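Alpha-1,2-mannosidase (Bacteroides thetaiotaomicron, PDB 2WW2) hydrolyses alpha-mannosides with inversion of configuration, as a calcium-dependent mannosidase of glycoside hydrolase family 92 from a human gut symbiont. Local coordinates at residues Thr208-Ala212 / Asp213-Ala217; Ala243-Asn246 / Phe247-Val251; Ala263-Gln266 / Trp267-Leu271; Tyr435-Tyr438 / Pro439-Pro442; Thr445-Thr448 / Leu449-Tyr453. All blocks are in the same frame, centred on the assembly; numbering follows the deposited sequence.

Contact 1 (Thr208-Ala212 / Asp213-Ala217)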
loop_
_atom_site.group_PDB
_atom_site.type_symbol
_atom_site.label_atom_id
_atom_site.label_comp_id
_atom_site.label_asym_id
_atom_site.label_seq_id
_atom_site.Cartn_x
_atom_site.Cartn_y
_atom_site.Cartn_z
ATOM N N THR A 208 35.535 5.537 -50.306
ATOM C CA THR A 208 35.767 6.667 -49.429
ATOM C C THR A 208 34.559 7.613 -49.376
ATOM O O THR A 208 34.602 8.646 -48.694
ATOM C CB THR A 208 37.001 7.466 -49.896
ATOM O OG1 THR A 208 36.840 7.780 -51.282
ATOM C CG2 THR A 208 38.274 6.647 -49.751
ATOM N N ASP A 209 33.488 7.290 -50.098
ATOM C CA ASP A 209 32.348 8.192 -50.113
ATOM C C ASP A 209 31.083 7.352 -50.055
ATOM O O ASP A 209 30.895 6.473 -50.892
ATOM C CB ASP A 209 32.374 9.038 -51.388
ATOM C CG ASP A 209 31.386 10.172 -51.346
ATOM O OD1 ASP A 209 31.273 10.847 -50.299
ATOM O OD2 ASP A 209 30.719 10.402 -52.368
ATOM N N VAL A 210 30.245 7.579 -49.048
ATOM C CA VAL A 210 29.029 6.791 -48.903
ATOM C C VAL A 210 27.866 7.694 -48.492
ATOM O O VAL A 210 28.057 8.680 -47.779
ATOM C CB VAL A 210 29.227 5.597 -47.906
ATOM C CG1 VAL A 210 29.523 6.103 -46.496
ATOM C CG2 VAL A 210 28.002 4.673 -47.910
ATOM N N ALA A 211 26.670 7.394 -48.987
ATOM C CA ALA A 211 25.457 8.076 -48.530
ATOM C C ALA A 211 24.341 7.062 -48.639
ATOM O O ALA A 211 24.179 6.408 -49.676
ATOM C CB ALA A 211 25.149 9.314 -49.392
ATOM N N ALA A 212 23.590 6.907 -47.561
ATOM C CA ALA A 212 22.457 5.987 -47.521
ATOM C C ALA A 212 21.643 6.313 -46.288
ATOM O O ALA A 212 21.957 7.257 -45.560
ATOM C CB ALA A 212 22.944 4.550 -47.448
ATOM N N ASP A 213 20.602 5.529 -46.048
ATOM C CA ASP A 213 19.849 5.659 -44.806
ATOM C C ASP A 213 20.800 5.586 -43.600
ATOM O O ASP A 213 20.828 6.488 -42.750
ATOM C CB ASP A 213 18.798 4.551 -44.733
ATOM C CG ASP A 213 18.067 4.506 -43.391
ATOM O OD1 ASP A 213 17.690 5.578 -42.850
ATOM O OD2 ASP A 213 17.855 3.378 -42.899
ATOM N N TYR A 214 21.571 4.502 -43.540
ATOM C CA TYR A 214 22.511 4.249 -42.443
ATOM C C TYR A 214 23.899 4.125 -43.068
ATOM O O TYR A 214 24.081 3.341 -44.004
ATOM C CB TYR A 214 22.134 2.935 -41.742
ATOM C CG TYR A 214 23.027 2.530 -40.571
ATOM C CD1 TYR A 214 23.558 3.480 -39.694
ATOM C CD2 TYR A 214 23.307 1.190 -40.327
ATOM C CE1 TYR A 214 24.383 3.084 -38.609
ATOM C CE2 TYR A 214 24.100 0.796 -39.266
ATOM C CZ TYR A 214 24.631 1.741 -38.403
ATOM O OH TYR A 214 25.431 1.306 -37.356
ATOM N N THR A 215 24.877 4.880 -42.564
ATOM C CA THR A 215 26.249 4.773 -43.064
ATOM C C THR A 215 27.259 4.695 -41.926
ATOM O O THR A 215 27.065 5.313 -40.874
ATOM C CB THR A 215 26.655 5.974 -43.958
ATOM O OG1 THR A 215 26.592 7.207 -43.220
ATOM C CG2 THR A 215 25.746 6.082 -45.189
ATOM N N CYS A 216 28.329 3.936 -42.164
ATOM C CA CYS A 216 29.492 3.883 -41.294
ATOM C C CYS A 216 30.754 3.877 -42.157
ATOM O O CYS A 216 30.706 3.650 -43.383
ATOM C CB CYS A 216 29.464 2.614 -40.419
ATOM S SG CYS A 216 27.976 2.438 -39.343
ATOM N N ALA A 217 31.892 4.125 -41.526
ATOM C CA ALA A 217 33.167 4.060 -42.239
ATOM C C ALA A 217 34.154 3.489 -41.268
ATOM O O ALA A 217 33.999 3.658 -40.046
ATOM C CB ALA A 217 33.615 5.440 -42.677
#

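Contact 2 (Ala243-Asn246 / Phe247-Val251)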
loop_
_atom_site.group_PDB
_atom_site.type_symbol
_atom_site.label_atom_id
_atom_site.label_comp_id
_atom_site.label_asym_id
_atom_site.label_seq_id
_atom_site.Cartn_x
_atom_site.Cartn_y
_atom_site.Cartn_z
ATOM N N ALA A 243 31.830 23.921 -39.445
ATOM C CA ALA A 243 32.387 22.817 -38.644
ATOM C C ALA A 243 33.917 22.906 -38.630
ATOM O O ALA A 243 34.562 22.623 -37.613
ATOM C CB ALA A 243 31.921 21.457 -39.173
ATOM N N ALA A 244 34.501 23.327 -39.750
ATOM C CA ALA A 244 35.961 23.428 -39.831
ATOM C C ALA A 244 36.467 24.609 -39.006
ATOM O O ALA A 244 37.516 24.535 -38.374
ATOM C CB ALA A 244 36.419 23.530 -41.285
ATOM N N ILE A 245 35.716 25.705 -39.005
ATOM C CA ILE A 245 36.048 26.840 -38.135
ATOM C C ILE A 245 36.025 26.419 -36.653
ATOM O O ILE A 245 36.960 26.725 -35.888
ATOM C CB ILE A 245 35.056 28.012 -38.374
ATOM C CG1 ILE A 245 35.286 28.613 -39.764
ATOM C CG2 ILE A 245 35.194 29.082 -37.290
ATOM C CD1 ILE A 245 34.141 29.505 -40.261
ATOM N N ASN A 246 34.960 25.725 -36.253
ATOM C CA ASN A 246 34.841 25.203 -34.888
ATOM C C ASN A 246 36.018 24.299 -34.554
ATOM O O ASN A 246 36.605 24.423 -33.487
ATOM C CB ASN A 246 33.534 24.417 -34.690
ATOM C CG ASN A 246 32.301 25.300 -34.822
ATOM O OD1 ASN A 246 32.412 26.523 -34.803
ATOM N ND2 ASN A 246 31.125 24.684 -34.938
ATOM N N PHE A 247 36.349 23.393 -35.476
ATOM C CA PHE A 247 37.489 22.476 -35.304
ATOM C C PHE A 247 38.783 23.258 -35.089
ATOM O O PHE A 247 39.559 22.982 -34.162
ATOM C CB PHE A 247 37.626 21.584 -36.546
ATOM C CG PHE A 247 38.799 20.613 -36.500
ATOM C CD1 PHE A 247 38.608 19.273 -36.130
ATOM C CD2 PHE A 247 40.073 21.029 -36.863
ATOM C CE1 PHE A 247 39.673 18.374 -36.105
ATOM C CE2 PHE A 247 41.146 20.139 -36.833
ATOM C CZ PHE A 247 40.943 18.807 -36.461
ATOM N N ASN A 248 39.014 24.242 -35.950
ATOM C CA ASN A 248 40.275 24.993 -35.900
ATOM C C ASN A 248 40.391 25.863 -34.665
ATOM O O ASN A 248 41.482 26.022 -34.094
ATOM C CB ASN A 248 40.466 25.795 -37.184
ATOM C CG ASN A 248 40.889 24.917 -38.337
ATOM O OD1 ASN A 248 41.752 24.048 -38.179
ATOM N ND2 ASN A 248 40.293 25.137 -39.508
ATOM N N ARG A 249 39.263 26.398 -34.214
ATOM C CA ARG A 249 39.298 27.218 -33.027
ATOM C C ARG A 249 39.448 26.388 -31.759
ATOM O O ARG A 249 40.144 26.804 -30.831
ATOM C CB ARG A 249 38.047 28.084 -32.918
ATOM C CG ARG A 249 38.199 29.168 -31.860
ATOM C CD ARG A 249 36.997 30.080 -31.794
ATOM N NE ARG A 249 36.780 30.869 -33.009
ATOM C CZ ARG A 249 35.734 30.731 -33.823
ATOM N NH1 ARG A 249 34.820 29.783 -33.594
ATOM N NH2 ARG A 249 35.606 31.526 -34.878
ATOM N N GLU A 250 38.795 25.225 -31.707
ATOM C CA GLU A 250 38.628 24.537 -30.424
ATOM C C GLU A 250 39.524 23.321 -30.213
ATOM O O GLU A 250 39.894 23.029 -29.069
ATOM C CB GLU A 250 37.156 24.144 -30.190
ATOM C CG GLU A 250 36.178 25.338 -30.159
ATOM C CD GLU A 250 34.728 24.941 -29.864
ATOM O OE1 GLU A 250 34.508 23.869 -29.253
ATOM O OE2 GLU A 250 33.804 25.716 -30.252
ATOM N N VAL A 251 39.838 22.576 -31.270
ATOM C CA VAL A 251 40.547 21.298 -31.042
ATOM C C VAL A 251 41.792 21.064 -31.906
ATOM O O VAL A 251 42.577 20.147 -31.631
ATOM C CB VAL A 251 39.597 20.061 -31.185
ATOM C CG1 VAL A 251 38.561 20.020 -30.031
ATOM C CG2 VAL A 251 38.900 20.064 -32.556
#

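Contact 3 (Ala263-Gln266 / Trp267-Leu271)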
loop_
_atom_site.group_PDB
_atom_site.type_symbol
_atom_site.label_atom_id
_atom_site.label_comp_id
_atom_site.label_asym_id
_atom_site.label_seq_id
_atom_site.Cartn_x
_atom_site.Cartn_y
_atom_site.Cartn_z
ATOM N N ALA A 263 38.785 21.780 -19.936
ATOM C CA ALA A 263 37.429 21.517 -19.452
ATOM C C ALA A 263 37.405 21.477 -17.923
ATOM O O ALA A 263 36.461 21.934 -17.277
ATOM C CB ALA A 263 36.901 20.211 -20.034
ATOM N N ARG A 264 38.471 20.953 -17.339
ATOM C CA ARG A 264 38.562 20.889 -15.902
ATOM C C ARG A 264 38.562 22.313 -15.327
ATOM O O ARG A 264 37.876 22.613 -14.331
ATOM C CB ARG A 264 39.873 20.203 -15.543
ATOM C CG ARG A 264 39.996 19.911 -14.111
ATOM C CD ARG A 264 41.430 19.723 -13.742
ATOM N NE ARG A 264 41.863 18.356 -13.932
ATOM C CZ ARG A 264 41.589 17.369 -13.089
ATOM N NH1 ARG A 264 40.834 17.602 -12.021
ATOM N NH2 ARG A 264 42.061 16.144 -13.333
ATOM N N GLU A 265 39.345 23.191 -15.954
ATOM C CA GLU A 265 39.375 24.590 -15.528
ATOM C C GLU A 265 38.012 25.262 -15.691
ATOM O O GLU A 265 37.561 25.979 -14.803
ATOM C CB GLU A 265 40.453 25.375 -16.280
ATOM C CG GLU A 265 40.498 26.842 -15.887
ATOM C CD GLU A 265 41.691 27.549 -16.475
ATOM O OE1 GLU A 265 41.784 27.621 -17.716
ATOM O OE2 GLU A 265 42.537 28.033 -15.698
ATOM N N GLN A 266 37.333 25.014 -16.809
ATOM C CA GLN A 266 35.989 25.576 -16.982
ATOM C C GLN A 266 35.026 25.099 -15.889
ATOM O O GLN A 266 34.291 25.896 -15.286
ATOM C CB GLN A 266 35.443 25.221 -18.368
ATOM C CG GLN A 266 36.193 25.949 -19.483
ATOM C CD GLN A 266 36.102 27.468 -19.314
ATOM O OE1 GLN A 266 35.003 28.027 -19.265
ATOM N NE2 GLN A 266 37.247 28.131 -19.202
ATOM N N TRP A 267 35.002 23.794 -15.632
ATOM C CA TRP A 267 34.100 23.296 -14.595
ATOM C C TRP A 267 34.452 23.890 -13.227
ATOM O O TRP A 267 33.566 24.305 -12.476
ATOM C CB TRP A 267 34.093 21.771 -14.548
ATOM C CG TRP A 267 33.228 21.213 -15.642
ATOM C CD1 TRP A 267 33.648 20.613 -16.802
ATOM C CD2 TRP A 267 31.801 21.241 -15.691
ATOM N NE1 TRP A 267 32.556 20.260 -17.566
ATOM C CE2 TRP A 267 31.413 20.636 -16.905
ATOM C CE3 TRP A 267 30.803 21.734 -14.825
ATOM C CZ2 TRP A 267 30.077 20.517 -17.289
ATOM C CZ3 TRP A 267 29.473 21.583 -15.190
ATOM C CH2 TRP A 267 29.124 20.986 -16.416
ATOM N N ASN A 268 35.737 23.956 -12.903
ATOM C CA ASN A 268 36.097 24.530 -11.617
ATOM C C ASN A 268 35.651 25.994 -11.508
ATOM O O ASN A 268 35.209 26.442 -10.449
ATOM C CB ASN A 268 37.599 24.389 -11.358
ATOM C CG ASN A 268 37.963 22.997 -10.867
ATOM O OD1 ASN A 268 37.163 22.349 -10.203
ATOM N ND2 ASN A 268 39.169 22.544 -11.173
ATOM N N ASN A 269 35.791 26.741 -12.602
ATOM C CA ASN A 269 35.352 28.140 -12.630
ATOM C C ASN A 269 33.846 28.284 -12.367
ATOM O O ASN A 269 33.422 29.084 -11.529
ATOM C CB ASN A 269 35.710 28.797 -13.975
ATOM C CG ASN A 269 37.220 29.098 -14.112
ATOM O OD1 ASN A 269 37.988 28.989 -13.144
ATOM N ND2 ASN A 269 37.637 29.502 -15.312
ATOM N N TYR A 270 33.039 27.536 -13.108
ATOM C CA TYR A 270 31.584 27.651 -12.983
ATOM C C TYR A 270 31.054 27.005 -11.696
ATOM O O TYR A 270 30.217 27.600 -11.005
ATOM C CB TYR A 270 30.867 27.108 -14.232
ATOM C CG TYR A 270 30.987 28.061 -15.418
ATOM C CD1 TYR A 270 30.177 29.185 -15.510
ATOM C CD2 TYR A 270 31.930 27.847 -16.419
ATOM C CE1 TYR A 270 30.299 30.075 -16.579
ATOM C CE2 TYR A 270 32.066 28.732 -17.480
ATOM C CZ TYR A 270 31.247 29.832 -17.551
ATOM O OH TYR A 270 31.378 30.683 -18.609
ATOM N N LEU A 271 31.549 25.815 -11.347
ATOM C CA LEU A 271 31.125 25.196 -10.080
ATOM C C LEU A 271 31.532 26.085 -8.914
ATOM O O LEU A 271 30.815 26.181 -7.914
ATOM C CB LEU A 271 31.707 23.782 -9.882
ATOM C CG LEU A 271 31.292 22.747 -10.948
ATOM C CD1 LEU A 271 32.130 21.473 -10.825
ATOM C CD2 LEU A 271 29.787 22.445 -10.877
HETATM O O HOH W 1 35.597 29.814 -17.292
#

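Contact 4 (Tyr435-Tyr438 / Pro439-Pro442)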
loop_
_atom_site.group_PDB
_atom_site.type_symbol
_atom_site.label_atom_id
_atom_site.label_comp_id
_atom_site.label_asym_id
_atom_site.label_seq_id
_atom_site.Cartn_x
_atom_site.Cartn_y
_atom_site.Cartn_z
ATOM N N TYR A 435 -11.599 28.175 -16.179
ATOM C CA TYR A 435 -10.836 26.928 -15.995
ATOM C C TYR A 435 -10.895 26.159 -17.300
ATOM O O TYR A 435 -11.758 26.435 -18.148
ATOM C CB TYR A 435 -11.411 26.067 -14.849
ATOM C CG TYR A 435 -12.826 25.595 -15.122
ATOM C CD1 TYR A 435 -13.070 24.406 -15.808
ATOM C CD2 TYR A 435 -13.921 26.358 -14.719
ATOM C CE1 TYR A 435 -14.363 23.993 -16.077
ATOM C CE2 TYR A 435 -15.214 25.946 -14.980
ATOM C CZ TYR A 435 -15.431 24.768 -15.659
ATOM O OH TYR A 435 -16.732 24.358 -15.923
ATOM N N VAL A 436 -9.990 25.196 -17.463
ATOM C CA VAL A 436 -10.030 24.296 -18.604
ATOM C C VAL A 436 -10.835 23.050 -18.216
ATOM O O VAL A 436 -10.562 22.444 -17.163
ATOM C CB VAL A 436 -8.613 23.857 -19.047
ATOM C CG1 VAL A 436 -8.687 23.017 -20.316
ATOM C CG2 VAL A 436 -7.705 25.080 -19.242
ATOM N N PRO A 437 -11.833 22.671 -19.053
ATOM C CA PRO A 437 -12.715 21.567 -18.670
ATOM C C PRO A 437 -12.212 20.203 -19.139
ATOM O O PRO A 437 -11.555 20.096 -20.179
ATOM C CB PRO A 437 -14.028 21.918 -19.375
ATOM C CG PRO A 437 -13.563 22.566 -20.668
ATOM C CD PRO A 437 -12.364 23.421 -20.214
ATOM N N TYR A 438 -12.518 19.178 -18.342
ATOM C CA TYR A 438 -12.227 17.773 -18.660
ATOM C C TYR A 438 -13.588 17.066 -18.682
ATOM O O TYR A 438 -14.433 17.368 -17.868
ATOM C CB TYR A 438 -11.317 17.165 -17.576
ATOM C CG TYR A 438 -10.952 15.717 -17.840
ATOM C CD1 TYR A 438 -9.853 15.391 -18.632
ATOM C CD2 TYR A 438 -11.721 14.683 -17.328
ATOM C CE1 TYR A 438 -9.526 14.073 -18.896
ATOM C CE2 TYR A 438 -11.407 13.341 -17.597
ATOM C CZ TYR A 438 -10.314 13.055 -18.374
ATOM O OH TYR A 438 -9.993 11.751 -18.639
ATOM N N PRO A 439 -13.798 16.094 -19.593
ATOM C CA PRO A 439 -12.852 15.434 -20.484
ATOM C C PRO A 439 -12.634 16.161 -21.812
ATOM O O PRO A 439 -11.960 15.626 -22.688
ATOM C CB PRO A 439 -13.513 14.070 -20.727
ATOM C CG PRO A 439 -15.016 14.395 -20.696
ATOM C CD PRO A 439 -15.175 15.587 -19.766
ATOM N N GLU A 440 -13.188 17.361 -21.965
ATOM C CA GLU A 440 -12.996 18.139 -23.191
ATOM C C GLU A 440 -11.527 18.354 -23.551
ATOM O O GLU A 440 -11.164 18.349 -24.722
ATOM C CB GLU A 440 -13.680 19.495 -23.073
ATOM C CG GLU A 440 -15.212 19.422 -23.083
ATOM C CD GLU A 440 -15.809 19.184 -21.707
ATOM O OE1 GLU A 440 -15.044 18.902 -20.758
ATOM O OE2 GLU A 440 -17.051 19.280 -21.574
ATOM N N VAL A 441 -10.684 18.573 -22.543
ATOM C CA VAL A 441 -9.254 18.779 -22.783
ATOM C C VAL A 441 -8.467 17.865 -21.854
ATOM O O VAL A 441 -8.703 17.862 -20.652
ATOM C CB VAL A 441 -8.852 20.259 -22.514
ATOM C CG1 VAL A 441 -7.360 20.471 -22.766
ATOM C CG2 VAL A 441 -9.685 21.224 -23.366
ATOM N N PRO A 442 -7.544 17.060 -22.407
ATOM C CA PRO A 442 -6.698 16.209 -21.567
ATOM C C PRO A 442 -5.930 17.016 -20.522
ATOM O O PRO A 442 -5.455 18.112 -20.821
ATOM C CB PRO A 442 -5.696 15.610 -22.561
ATOM C CG PRO A 442 -6.415 15.622 -23.875
ATOM C CD PRO A 442 -7.311 16.846 -23.844
#

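Contact 5 (Thr445-Thr448 / Leu449-Tyr453)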
loop_
_atom_site.group_PDB
_atom_site.type_symbol
_atom_site.label_atom_id
_atom_site.label_comp_id
_atom_site.label_asym_id
_atom_site.label_seq_id
_atom_site.Cartn_x
_atom_site.Cartn_y
_atom_site.Cartn_z
ATOM N N THR A 445 -7.050 20.067 -15.440
ATOM C CA THR A 445 -6.912 20.722 -14.154
ATOM C C THR A 445 -5.458 21.150 -13.950
ATOM O O THR A 445 -5.185 22.282 -13.521
ATOM C CB THR A 445 -7.407 19.817 -13.014
ATOM O OG1 THR A 445 -8.832 19.671 -13.125
ATOM C CG2 THR A 445 -7.081 20.448 -11.672
ATOM N N ALA A 446 -4.524 20.249 -14.268
ATOM C CA ALA A 446 -3.099 20.607 -14.193
ATOM C C ALA A 446 -2.832 21.809 -15.116
ATOM O O ALA A 446 -2.115 22.740 -14.734
ATOM C CB ALA A 446 -2.220 19.415 -14.552
ATOM N N LYS A 447 -3.432 21.818 -16.312
ATOM C CA LYS A 447 -3.268 22.972 -17.200
ATOM C C LYS A 447 -3.817 24.265 -16.586
ATOM O O LYS A 447 -3.147 25.302 -16.616
ATOM C CB LYS A 447 -3.902 22.718 -18.576
ATOM C CG LYS A 447 -3.097 21.707 -19.421
ATOM C CD LYS A 447 -3.889 21.205 -20.645
ATOM C CE LYS A 447 -2.979 20.335 -21.546
ATOM N NZ LYS A 447 -3.696 19.647 -22.647
ATOM N N THR A 448 -5.037 24.205 -16.047
ATOM C CA THR A 448 -5.639 25.380 -15.429
ATOM C C THR A 448 -4.699 25.945 -14.361
ATOM O O THR A 448 -4.484 27.165 -14.272
ATOM C CB THR A 448 -6.985 25.021 -14.755
ATOM O OG1 THR A 448 -7.886 24.485 -15.728
ATOM C CG2 THR A 448 -7.629 26.255 -14.131
ATOM N N LEU A 449 -4.158 25.066 -13.526
ATOM C CA LEU A 449 -3.266 25.513 -12.458
ATOM C C LEU A 449 -1.968 26.143 -12.992
ATOM O O LEU A 449 -1.504 27.173 -12.484
ATOM C CB LEU A 449 -2.992 24.361 -11.467
ATOM C CG LEU A 449 -4.245 23.868 -10.719
ATOM C CD1 LEU A 449 -4.059 22.458 -10.112
ATOM C CD2 LEU A 449 -4.711 24.855 -9.631
ATOM N N GLU A 450 -1.386 25.546 -14.021
ATOM C CA GLU A 450 -0.201 26.135 -14.648
ATOM C C GLU A 450 -0.548 27.491 -15.287
ATOM O O GLU A 450 0.240 28.438 -15.236
ATOM C CB GLU A 450 0.360 25.183 -15.722
ATOM C CG GLU A 450 0.868 23.828 -15.187
ATOM C CD GLU A 450 2.277 23.894 -14.597
ATOM O OE1 GLU A 450 2.980 24.890 -14.876
ATOM O OE2 GLU A 450 2.694 22.951 -13.849
ATOM N N TYR A 451 -1.727 27.586 -15.883
ATOM C CA TYR A 451 -2.118 28.822 -16.566
ATOM C C TYR A 451 -2.397 29.986 -15.602
ATOM O O TYR A 451 -2.082 31.142 -15.918
ATOM C CB TYR A 451 -3.363 28.612 -17.426
ATOM C CG TYR A 451 -3.243 27.583 -18.538
ATOM C CD1 TYR A 451 -2.004 27.089 -18.948
ATOM C CD2 TYR A 451 -4.382 27.113 -19.173
ATOM C CE1 TYR A 451 -1.921 26.137 -19.968
ATOM C CE2 TYR A 451 -4.311 26.175 -20.200
ATOM C CZ TYR A 451 -3.077 25.690 -20.584
ATOM O OH TYR A 451 -2.998 24.758 -21.590
ATOM N N ALA A 452 -3.017 29.701 -14.461
ATOM C CA ALA A 452 -3.281 30.757 -13.470
ATOM C C ALA A 452 -1.950 31.382 -13.009
ATOM O O ALA A 452 -1.839 32.593 -12.808
ATOM C CB ALA A 452 -4.060 30.194 -12.284
ATOM N N TYR A 453 -0.934 30.542 -12.863
ATOM C CA TYR A 453 0.412 31.013 -12.523
ATOM C C TYR A 453 1.044 31.859 -13.643
ATOM O O TYR A 453 1.621 32.940 -13.388
ATOM C CB TYR A 453 1.319 29.815 -12.200
ATOM C CG TYR A 453 2.797 30.195 -12.129
ATOM C CD1 TYR A 453 3.273 31.034 -11.132
ATOM C CD2 TYR A 453 3.711 29.711 -13.078
ATOM C CE1 TYR A 453 4.624 31.379 -11.068
ATOM C CE2 TYR A 453 5.047 30.056 -13.027
ATOM C CZ TYR A 453 5.500 30.880 -12.017
ATOM O OH TYR A 453 6.819 31.234 -11.972
#

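Contact 1 (Thr208-Ala212 / Asp213-Ala217)
Val210 meets Thr215 with both of its methyls. CG1 lies 3.8 Å from Thr215 CB, while CG2 of Val210 is 3.8 Å from Thr215 CG2, so the valine touches both of these threonine carbons as the two side chains slide past each other in opposite directions. A chi1 of 64° sets Val210 CG1 between backbone N and carbonyl carbon, and it is this branch that also comes within 4.1 Å of Cys216 O. Ala211 contributes little: its carbonyl carbon is 3.9 Å from Thr215 CG2. At Ala212 the same methyl presses on the backbone, Thr215 CG2 approaching Ala212 N to 3.3 Å, with Ala212 CB 3.9 Å from that methyl. The chain then turns at Asp213, whose phi and psi of about -53° and -55° break the extended course on both flanks and bring Ala212 C to 3.3 Å from Tyr214 N.

No hydrogen bond links 208-212 to 213-217. Strand 209-212 pairs instead with strand 154-159, and strand 216-221 with 143-148 and 194-198. The polar ends likewise look elsewhere: Thr215 OG1 bonds Ser154 OG, Asp213 OD1 takes the Gly152 amide, and Tyr214 OH reaches Asp148. The chemistry between the two runs is therefore apolar, methyl against methyl and backbone, which implies side-chain packing between strands rather than a hydrogen-bonded hairpin in this N-terminal beta domain.

Contact 2 (Ala243-Asn246 / Phe247-Val251)
Ala243 O accepts from Phe247 N at 2.9 Å and an N-H...O angle of 159°, the first of four successive i to i+4 bonds. Asn248 N to Ala244 O and Arg249 N to Ile245 O follow, and Glu250 N to Asn246 O is the least straight, at 141°, as the helix nears its end.

Side-chain packing is carried by Ile245 and Arg249, which lie side by side and point the same way, a methyl against the guanidinium. The branch methyl Ile245 CG2 is 3.5 Å from Arg249 NH2, approaching the guanidinium obliquely; the bend of the arginine at chi3 (-65°) turns that group back toward the methyl. Further on, Val251 CG2 sits 3.6 Å above one face of the Phe247 ring, toward its rim.

Polar ends are satisfied beyond the helical turn. Asn246 ND2 bonds Glu303 OE1 and Ser235 O, Arg249 NH1 bonds Phe304 O, and Glu250 forms a salt bridge to Arg129 besides its bond to Thr127.

Helix 240-250 follows strand 229-236 directly in the chain and lies against it, Phe247 resting on Arg232 and Ala234. The same ring touches Met185 and Glu187 of strand 182-188, which seats the helix on the beta domain.

Contact 3 (Ala263-Gln266 / Trp267-Leu271)
Gln266 and Asn269 share a water: it donates to Gln266 OE1 at 2.7 Å and accepts from Asn269 ND2 at 2.9 Å. The two amide planes stand 82° apart, so the water joins groups turned nearly perpendicular. Beneath this bridge run four i to i+4 backbone bonds, the straightest from Trp267 N to Ala263 O at 171°; that from Tyr270 N to Gln266 O is almost collinear with the carbonyl.

Gln266 folds at chi2 (-59°), which carries its amide alongside Tyr270. There OE1 of Gln266 lies in the ring plane at the edge, 3.5 Å from Tyr270 CE2. Trp267 uses its CD1 corner, 3.1 Å from Ala263 O, while its NE1 bonds Ala33 O. Arg264 and Asn268 run side by side in one direction, Arg264 CG being 4.0 Å from Asn268 ND2. The arginine ends in a salt bridge to Asp9, and Asn268 OD1 accepts the Val8 amide. A leucine in place of Asn268 would probably leave the Val8 N-H without that acceptor and free the N-terminal loop held here.

The spacing is that of neighbouring turns of a regular alpha-helix. Helix 256-271 probably forms part of the helical linker that in family 92 enzymes joins the N-terminal beta domain to the (alpha/alpha)6 barrel of the catalytic domain.

Contact 4 (Tyr435-Tyr438 / Pro439-Pro442)
A cis peptide joins Tyr438 to Pro439, and Tyr438 holds CG opposite its backbone N (chi1 -179°), which together lay the phenol ring over the proline. Pro439 CA stands 3.4 Å from the ring centroid and 18° off the ring normal, a CH-pi contact; Pro439 CB follows toward the rim, 3.8 Å from Tyr438 CE2. The other approach is at the edge, where Val441 O lies near the ring plane, 3.4 Å from Tyr438 CD1.

Glu440 bends at chi2 (86°) and doubles back across the turn. Its OE1 reaches the carbonyl carbon of Tyr438 at 3.1 Å and Pro437 CB at 3.5 Å, while OE2 bonds the Ala497 amide, which fixes the carboxylate. Val436 and Val441 cross at about a right angle, Val436 CG1 pressing on Val441 CB at 3.5 Å. One hydrogen bond spans the turn, Val441 N to Pro437 O at 2.9 Å, with the donor in the carbonyl plane.

The backbone angles at Tyr438 and Pro439 come close to those of a type VIa2 turn, and the aromatic residue stacked on a cis-proline is characteristic of type VI turns. Here the turn reverses the loop between helix 427-433 and helix 444-465 of the catalytic domain.

Contact 5 (Thr445-Thr448 / Leu449-Tyr453)
Leu449, Thr448 and Lys447 are the residues most enclosed here. Leu449 lies alongside Thr445, both pointing the same way, with Leu449 CD1 4.0 Å from Thr445 CG2. Its CG also rests 3.4 Å from Thr445 O, the oxygen that receives Leu449 N.

Thr448 is held mainly through its backbone, its carbonyl accepting from Ala452 N at 2.9 Å. Its hydroxyl is turned back beside its own backbone N (chi1 -59°), where OG1 bonds Ala444 O one turn earlier and the Val436 amide of the preceding loop.

Lys447 carries the aromatic contact. Its carbonyl O stands 3.0 Å above one face of the Tyr451 ring, offset toward the rim, while also taking Tyr451 N at 2.8 Å. Further along the ring Lys447 CB makes a CH-pi contact, 4.1 Å from the Tyr451 centroid and 29° off the normal. The extended lysine chain continues past the phenol, its NZ reaching Asp425 in a salt bridge and Pro442 O; Tyr451 OH bonds the Asp425 carbonyl. An alanine at Tyr451 would probably leave the Asp425 carbonyl without its phenol partner and open a gap beside the lysine chain.

This buried part of helix 444-465 packs between helix 519-522, whose Trp522 touches Ala446, Leu449 and Glu450, and helix 427-433, whose Tyr430 meets Thr448 and Ala452.

Each contact joins consecutive segments, so the five follow in series along the chain; none encloses another and none cross. Contact 1 closes a turn between strands of the N-terminal beta domain. Contacts 2 and 3 lie on successive helices, 240-250 and 256-271, their nearest atoms about 9 Å apart; the first helix rests on the beta domain, and the second probably leads on to the helical barrel. Contacts 4 and 5 lie across the chain's centre from contacts 2 and 3, about 39 to 51 Å from them between centres. They alone touch each other: Val436 CG2 packs 3.7 Å from Tyr451 CE2, tying the cis-proline loop to the helix after it.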